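Local coordinates for protein 1-carboxybiuret hydrolase subunit AtzE (Pseudomonas sp., PDB 6C62) that hydrolyses 1-carboxybiuret to urea-1,3-dicarboxylate and ammonia in the atrazine degradation pathway, as a member of the amidase family, at residues A[289-293]-A[356-361]; A[297-302]-A[402-406]; A[142-146]-A[376-380]. One frame throughout, in Å; residues are numbered along the deposited sequence.

Contact 1: A[289-293]-A[356-361]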
loop_
_atom_site.group_PDB
_atom_site.type_symbol
_atom_site.label_atom_id
_atom_site.label_comp_id
_atom_site.label_asym_id
_atom_site.label_seq_id
_atom_site.Cartn_x
_atom_site.Cartn_y
_atom_site.Cartn_z
ATOM N N VAL A 289 23.077 0.387 21.685
ATOM C CA VAL A 289 21.934 1.148 21.200
ATOM C C VAL A 289 20.730 0.161 21.090
ATOM O O VAL A 289 20.891 -0.974 20.625
ATOM C CB VAL A 289 22.231 1.665 19.782
ATOM C CG1 VAL A 289 21.047 2.383 19.174
ATOM C CG2 VAL A 289 23.418 2.548 19.791
ATOM N N MET A 290 19.533 0.592 21.505
ATOM C CA MET A 290 18.329 -0.229 21.316
ATOM C C MET A 290 17.652 0.138 19.991
ATOM O O MET A 290 17.410 1.278 19.713
ATOM C CB MET A 290 17.368 -0.103 22.497
ATOM C CG MET A 290 18.096 -0.488 23.810
ATOM S SD MET A 290 18.762 -2.212 23.822
ATOM C CE MET A 290 17.244 -2.957 24.431
ATOM N N TRP A 291 17.377 -0.865 19.185
ATOM C CA TRP A 291 16.606 -0.704 17.951
ATOM C C TRP A 291 15.139 -0.624 18.390
ATOM O O TRP A 291 14.713 -1.382 19.275
ATOM C CB TRP A 291 16.859 -1.908 17.064
ATOM C CG TRP A 291 16.216 -1.873 15.700
ATOM C CD1 TRP A 291 14.985 -2.322 15.397
ATOM C CD2 TRP A 291 16.798 -1.457 14.486
ATOM N NE1 TRP A 291 14.755 -2.200 14.069
ATOM C CE2 TRP A 291 15.849 -1.652 13.482
ATOM C CE3 TRP A 291 18.033 -0.931 14.142
ATOM C CZ2 TRP A 291 16.082 -1.360 12.167
ATOM C CZ3 TRP A 291 18.276 -0.604 12.811
ATOM C CH2 TRP A 291 17.302 -0.822 11.828
ATOM N N PRO A 292 14.367 0.319 17.841
ATOM C CA PRO A 292 12.959 0.386 18.273
ATOM C C PRO A 292 12.089 -0.858 17.886
ATOM O O PRO A 292 12.073 -1.281 16.715
ATOM C CB PRO A 292 12.471 1.650 17.549
ATOM C CG PRO A 292 13.240 1.621 16.259
ATOM C CD PRO A 292 14.627 1.284 16.762
ATOM N N ASP A 293 11.389 -1.417 18.850
ATOM C CA ASP A 293 10.371 -2.427 18.623
ATOM C C ASP A 293 10.862 -3.585 17.749
ATOM O O ASP A 293 10.145 -4.023 16.842
ATOM C CB ASP A 293 9.145 -1.802 17.919
ATOM C CG ASP A 293 8.429 -0.749 18.762
ATOM O OD1 ASP A 293 8.501 -0.822 20.008
ATOM O OD2 ASP A 293 7.785 0.155 18.171
ATOM N N LYS A 356 10.097 5.518 13.507
ATOM C CA LYS A 356 11.015 5.281 14.639
ATOM C C LYS A 356 12.420 4.914 14.183
ATOM O O LYS A 356 13.415 5.318 14.767
ATOM C CB LYS A 356 10.484 4.186 15.556
ATOM C CG LYS A 356 9.198 4.559 16.317
ATOM C CD LYS A 356 8.808 3.426 17.225
ATOM C CE LYS A 356 7.669 3.828 18.115
ATOM N NZ LYS A 356 7.590 2.809 19.200
ATOM N N VAL A 357 12.524 4.104 13.126
ATOM C CA VAL A 357 13.813 3.766 12.574
ATOM C C VAL A 357 14.520 4.988 11.952
ATOM O O VAL A 357 15.732 5.197 12.189
ATOM C CB VAL A 357 13.734 2.544 11.606
ATOM C CG1 VAL A 357 15.058 2.310 10.910
ATOM C CG2 VAL A 357 13.344 1.300 12.399
ATOM N N ASN A 358 13.828 5.761 11.131
ATOM C CA ASN A 358 14.417 7.007 10.589
ATOM C C ASN A 358 14.850 7.982 11.710
ATOM O O ASN A 358 15.878 8.649 11.585
ATOM C CB ASN A 358 13.466 7.688 9.582
ATOM C CG ASN A 358 13.399 6.921 8.250
ATOM O OD1 ASN A 358 14.404 6.411 7.767
ATOM N ND2 ASN A 358 12.231 6.892 7.633
ATOM N N ALA A 359 14.096 8.030 12.792
ATOM C CA ALA A 359 14.450 8.862 13.940
ATOM C C ALA A 359 15.699 8.356 14.657
ATOM O O ALA A 359 16.571 9.155 15.022
ATOM C CB ALA A 359 13.278 9.031 14.921
ATOM N N LEU A 360 15.818 7.042 14.824
ATOM C CA LEU A 360 16.997 6.404 15.400
ATOM C C LEU A 360 18.246 6.798 14.617
ATOM O O LEU A 360 19.271 7.128 15.222
ATOM C CB LEU A 360 16.911 4.873 15.327
ATOM C CG LEU A 360 18.153 4.157 15.909
ATOM C CD1 LEU A 360 18.292 4.460 17.362
ATOM C CD2 LEU A 360 17.986 2.670 15.766
ATOM N N PHE A 361 18.165 6.770 13.279
ATOM C CA PHE A 361 19.304 7.156 12.455
ATOM C C PHE A 361 19.626 8.650 12.344
ATOM O O PHE A 361 20.588 9.014 11.699
ATOM C CB PHE A 361 19.222 6.530 11.073
ATOM C CG PHE A 361 19.650 5.115 11.051
ATOM C CD1 PHE A 361 20.997 4.790 11.153
ATOM C CD2 PHE A 361 18.729 4.095 10.923
ATOM C CE1 PHE A 361 21.425 3.456 11.118
ATOM C CE2 PHE A 361 19.171 2.769 10.901
ATOM C CZ PHE A 361 20.521 2.450 11.016
#
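The indole of Trp-291 is approached obliquely by three side chains of segment 356-361: Val-357 CG2 lies 3.8 Å from Trp-291 CZ2, Leu-360 CD2 is 4.0 Å from CE3 of the indole, and Phe-361 approaches CZ3 with CE2. Over one face of the indole sits Pro-292, its ring carbon CD riding 3.6 Å above the plane and offset toward the rim. With CG anti to the backbone N (chi1 -176°), the indole swings beside its own carbonyl carbon and reaches Val-357 and Phe-361. At its pyrrole end NE1 is hydrogen-bonded to Tyr-353 OH, one turn back on helix 340-360, which probably helps to fix the rotation of the ring. The two branches of Leu-360 divide: CD2 also meets Pro-292 CD at 3.8 Å, while CD1 leans on Val-289 CG1 at 3.9 Å. The Pro-292 ring and the Lys-356 chain run antiparallel alongside each other, CB to CB at 3.8 Å. The extended lysine then carries NZ to Asp-293 OD2, a 2.9 Å salt bridge on the syn side, 28° out of the carboxylate plane. The contact thus packs the C-terminal turn of helix 340-360 against the loop that leaves strand 288-289, an outermost strand of the mixed sheet in the alpha/beta amidase fold.

Contact 2: A[297-302]-A[402-406]; sequences GRAAAF and QPVSF
Gly-297 and Phe-406 meet where two helices of the amidase fold cross at 71°; the axes of the two short segments pass 8.0 Å apart at their closest. Gly-297 O lies 3.6 Å from Phe-406 CD2. At Arg-298, CB faces Pro-403 CG, and the chain, extended from CG to NE, runs to the amide of Gln-402; the guanidinium and amide planes stand 76° apart. Ala-300 sets CB 3.6 Å from Phe-406 CE2, and Ala-346 and Phe-349 of helix 340-360 also touch this methyl. Ala-301 directs CB to both Phe-406 CD1, at 3.6 Å, and Gln-402 CG; its N sits 3.8 Å above the centre of the Phe-406 ring, so one ring face lies against the helix backbone. An alanine in place of Phe-406 would probably open a gap beside Ala-300 and Ala-301 and leave that stretch of backbone without its aromatic cover. At Phe-302 the ring presents its edge to Gln-402 OE1. This oxygen accepts a weak, bent bond from Arg-298 NE (3.3 Å, 122° at the hydrogen) and is bridged as well through water 1, which donates to Gln-402 OE1 at 2.9 Å and accepts from Arg-298 NH2 at 3.1 Å.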
loop_
_atom_site.group_PDB
_atom_site.type_symbol
_atom_site.label_atom_id
_atom_site.label_comp_id
_atom_site.label_asym_id
_atom_site.label_seq_id
_atom_site.Cartn_x
_atom_site.Cartn_y
_atom_site.Cartn_z
ATOM N N GLY A 297 8.815 -5.592 14.941
ATOM C CA GLY A 297 9.255 -5.409 13.557
ATOM C C GLY A 297 9.372 -6.765 12.849
ATOM O O GLY A 297 8.879 -6.926 11.749
ATOM N N ARG A 298 9.978 -7.751 13.514
ATOM C CA ARG A 298 10.030 -9.081 12.980
ATOM C C ARG A 298 8.627 -9.676 12.784
ATOM O O ARG A 298 8.346 -10.312 11.732
ATOM C CB ARG A 298 10.872 -10.021 13.842
ATOM C CG ARG A 298 10.697 -11.515 13.402
ATOM C CD ARG A 298 11.716 -12.417 13.956
ATOM N NE ARG A 298 11.491 -13.755 13.446
ATOM C CZ ARG A 298 10.666 -14.666 13.983
ATOM N NH1 ARG A 298 9.968 -14.434 15.098
ATOM N NH2 ARG A 298 10.556 -15.829 13.388
ATOM N N ALA A 299 7.769 -9.489 13.789
ATOM C CA ALA A 299 6.455 -10.030 13.774
ATOM C C ALA A 299 5.640 -9.501 12.567
ATOM O O ALA A 299 5.014 -10.279 11.853
ATOM C CB ALA A 299 5.746 -9.767 15.094
ATOM N N ALA A 300 5.684 -8.202 12.364
ATOM C CA ALA A 300 4.988 -7.575 11.269
ATOM C C ALA A 300 5.532 -8.010 9.912
ATOM O O ALA A 300 4.731 -8.289 9.003
ATOM C CB ALA A 300 5.085 -6.075 11.389
ATOM N N ALA A 301 6.870 -8.101 9.776
ATOM C CA ALA A 301 7.467 -8.615 8.571
ATOM C C ALA A 301 6.984 -10.046 8.266
ATOM O O ALA A 301 6.675 -10.401 7.131
ATOM C CB ALA A 301 8.943 -8.595 8.634
ATOM N N PHE A 302 6.897 -10.840 9.317
ATOM C CA PHE A 302 6.532 -12.238 9.215
ATOM C C PHE A 302 5.119 -12.374 8.726
ATOM O O PHE A 302 4.827 -13.175 7.815
ATOM C CB PHE A 302 6.732 -12.928 10.566
ATOM C CG PHE A 302 6.711 -14.416 10.506
ATOM C CD1 PHE A 302 5.543 -15.074 10.405
ATOM C CD2 PHE A 302 7.869 -15.148 10.581
ATOM C CE1 PHE A 302 5.481 -16.456 10.316
ATOM C CE2 PHE A 302 7.837 -16.549 10.558
ATOM C CZ PHE A 302 6.629 -17.198 10.419
ATOM N N GLN A 402 15.512 -10.081 9.973
ATOM C CA GLN A 402 14.133 -9.763 9.648
ATOM C C GLN A 402 13.642 -8.371 10.113
ATOM O O GLN A 402 12.969 -7.696 9.359
ATOM C CB GLN A 402 13.201 -10.902 10.119
ATOM C CG GLN A 402 11.795 -10.813 9.543
ATOM C CD GLN A 402 11.047 -12.136 9.482
ATOM O OE1 GLN A 402 11.394 -13.067 10.197
ATOM N NE2 GLN A 402 10.094 -12.273 8.558
ATOM N N PRO A 403 14.035 -7.915 11.303
ATOM C CA PRO A 403 13.600 -6.539 11.715
ATOM C C PRO A 403 14.192 -5.429 10.833
ATOM O O PRO A 403 13.566 -4.392 10.649
ATOM C CB PRO A 403 14.171 -6.407 13.139
ATOM C CG PRO A 403 14.429 -7.836 13.623
ATOM C CD PRO A 403 14.777 -8.600 12.378
ATOM N N VAL A 404 15.358 -5.649 10.271
ATOM C CA VAL A 404 16.102 -4.597 9.574
ATOM C C VAL A 404 15.636 -4.379 8.126
ATOM O O VAL A 404 15.416 -3.233 7.684
ATOM C CB VAL A 404 17.623 -4.922 9.595
ATOM C CG1 VAL A 404 18.396 -3.844 8.860
ATOM C CG2 VAL A 404 18.114 -5.111 11.042
ATOM N N SER A 405 15.426 -5.459 7.394
ATOM C CA SER A 405 14.845 -5.374 6.063
ATOM C C SER A 405 13.401 -4.828 6.053
ATOM O O SER A 405 12.972 -4.276 5.073
ATOM C CB SER A 405 14.948 -6.739 5.348
ATOM O OG SER A 405 14.686 -7.746 6.259
ATOM N N PHE A 406 12.689 -4.937 7.170
ATOM C CA PHE A 406 11.316 -4.471 7.225
ATOM C C PHE A 406 11.230 -2.925 7.123
ATOM O O PHE A 406 10.308 -2.371 6.533
ATOM C CB PHE A 406 10.660 -4.973 8.487
ATOM C CG PHE A 406 9.178 -4.763 8.517
ATOM C CD1 PHE A 406 8.381 -5.219 7.456
ATOM C CD2 PHE A 406 8.569 -4.086 9.556
ATOM C CE1 PHE A 406 7.004 -4.972 7.436
ATOM C CE2 PHE A 406 7.210 -3.838 9.519
ATOM C CZ PHE A 406 6.424 -4.326 8.513
HETATM O O HOH W 1 12.161 -15.814 10.784
#

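Contact 3: A[142-146]-A[376-380]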
loop_
_atom_site.group_PDB
_atom_site.type_symbol
_atom_site.label_atom_id
_atom_site.label_comp_id
_atom_site.label_asym_id
_atom_site.label_seq_id
_atom_site.Cartn_x
_atom_site.Cartn_y
_atom_site.Cartn_z
ATOM N N ASP A 142 32.145 -26.819 4.742
ATOM C CA ASP A 142 31.836 -28.116 5.353
ATOM C C ASP A 142 30.569 -28.612 4.702
ATOM O O ASP A 142 29.438 -28.150 5.031
ATOM C CB ASP A 142 31.685 -27.951 6.858
ATOM C CG ASP A 142 31.274 -29.253 7.583
ATOM O OD1 ASP A 142 30.848 -30.233 6.954
ATOM O OD2 ASP A 142 31.353 -29.275 8.830
ATOM N N THR A 143 30.736 -29.583 3.801
ATOM C CA THR A 143 29.657 -29.993 2.956
ATOM C C THR A 143 28.557 -30.795 3.627
ATOM O O THR A 143 27.559 -31.058 2.981
ATOM C CB THR A 143 30.137 -30.688 1.688
ATOM O OG1 THR A 143 30.852 -31.851 2.024
ATOM C CG2 THR A 143 31.087 -29.727 0.828
ATOM N N GLY A 144 28.696 -31.113 4.921
ATOM C CA GLY A 144 27.563 -31.652 5.679
ATOM C C GLY A 144 26.677 -30.533 6.283
ATOM O O GLY A 144 25.670 -30.807 6.932
ATOM N N ARG A 145 27.048 -29.276 6.048
ATOM C CA ARG A 145 26.326 -28.121 6.629
ATOM C C ARG A 145 25.616 -27.296 5.538
ATOM O O ARG A 145 25.986 -27.316 4.371
ATOM C CB ARG A 145 27.286 -27.270 7.435
ATOM C CG ARG A 145 27.851 -28.022 8.655
ATOM C CD ARG A 145 28.783 -27.142 9.357
ATOM N NE ARG A 145 29.358 -27.722 10.560
ATOM C CZ ARG A 145 28.735 -27.830 11.741
ATOM N NH1 ARG A 145 27.460 -27.476 11.918
ATOM N NH2 ARG A 145 29.395 -28.333 12.762
ATOM N N ILE A 146 24.577 -26.599 5.950
ATOM C CA ILE A 146 23.813 -25.744 5.010
ATOM C C ILE A 146 24.636 -24.540 4.537
ATOM O O ILE A 146 25.497 -24.019 5.250
ATOM C CB ILE A 146 22.488 -25.248 5.621
ATOM C CG1 ILE A 146 22.722 -24.270 6.759
ATOM C CG2 ILE A 146 21.605 -26.410 6.049
ATOM C CD1 ILE A 146 21.451 -23.560 7.220
ATOM N N ALA A 376 26.614 -22.183 10.381
ATOM C CA ALA A 376 25.816 -23.110 9.634
ATOM C C ALA A 376 25.528 -24.430 10.377
ATOM O O ALA A 376 26.460 -25.110 10.768
ATOM C CB ALA A 376 26.459 -23.400 8.299
ATOM N N PRO A 377 24.236 -24.766 10.587
ATOM C CA PRO A 377 23.918 -26.059 11.142
ATOM C C PRO A 377 23.998 -27.177 10.095
ATOM O O PRO A 377 24.166 -26.889 8.863
ATOM C CB PRO A 377 22.510 -25.860 11.655
ATOM C CG PRO A 377 21.927 -24.838 10.778
ATOM C CD PRO A 377 23.054 -23.878 10.565
ATOM N N ALA A 378 23.926 -28.420 10.566
ATOM C CA ALA A 378 23.923 -29.591 9.670
ATOM C C ALA A 378 22.705 -29.549 8.745
ATOM O O ALA A 378 21.637 -29.144 9.125
ATOM C CB ALA A 378 23.887 -30.911 10.502
ATOM N N ILE A 379 22.894 -30.022 7.529
ATOM C CA ILE A 379 21.809 -30.288 6.635
ATOM C C ILE A 379 20.836 -31.252 7.322
ATOM O O ILE A 379 21.265 -32.190 7.916
ATOM C CB ILE A 379 22.332 -30.888 5.326
ATOM C CG1 ILE A 379 22.948 -29.764 4.480
ATOM C CG2 ILE A 379 21.224 -31.642 4.551
ATOM C CD1 ILE A 379 23.910 -30.245 3.422
ATOM N N GLY A 380 19.533 -30.963 7.261
ATOM C CA GLY A 380 18.522 -31.784 7.930
ATOM C C GLY A 380 18.163 -31.420 9.357
ATOM O O GLY A 380 17.395 -32.148 10.032
#
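Two nearly straight backbone hydrogen bonds join Gly-144 and Ile-146 to the facing segment. Ile-379 N donates to Gly-144 O at 2.9 Å (168° at the hydrogen), and Ile-146 N donates to Pro-377 O at 3.0 Å (167°). Between them Arg-145 and Ala-378 form a single beta bridge, their CA atoms 4.1 Å apart, and Arg-145 CA makes a CA-H...O contact to Pro-377 O. Apolar branches fill in beside the bridge. Ile-146 CD1 rests on Pro-377 CD at 3.7 Å, and its CG2 meets Ile-379 CG1; CG1 of Ile-146 takes the position between the backbone N and the carbonyl carbon (chi1 68°), which, with chi2 anti, brings CD1 to the proline ring.

The Arg-145 side chain adds a grip of its own: NH1 gives a weak bond to Ala-376 O at 2.8 Å, and Pro-377 CA lies at the guanidinium edge, in its plane. Asp-142 positions this group from the second shell. Its OD2 forms a salt bridge with Arg-145 NE at 3.1 Å, whereas OD1 accepts from Gly-144 N in an Asx turn that accompanies the type I beta turn from Asp-142 to Arg-145. Farther out, Asn-139 ND2 bonds Ile-146 O, and Glu-130 OE2 receives Gly-380 N, tying both segments to the 130-131/135-139 hairpin.

Ile-146 lies about 11 Å, side chain to side chain, from Ser-150 and Ser-174, catalytic by similarity. The carboxylate beside the guanidinium probably offsets its charge, so the arginine can serve a neutral carbonyl while staying ion-paired.

How the contacts relate
Contacts 1 and 2 are neighbours, with centres 13 Å apart, and they touch: Trp-291 CZ2 lies 4.1 Å from Val-404 CA. Helix 294-312 begins just after the 289-293 loop, and the same Tyr-353 hydroxyl that serves contact 1 also bonds Pro-403 O in contact 2, linking the two directly. Contact 3 lies apart, its centre 34 Å from that of contact 1 and 26 Å from that of contact 2. Along the chain 142-146 comes first, then 289-293, 297-302, 356-361, 376-380 and 402-406; contact 1 is nested within contact 3, whereas contact 2 crosses both. Sequence-distant pieces are thereby interlocked within one amidase fold; contacts 2 and 3 each have a side chain within about 12 Å of the side chains of the probable catalytic serines.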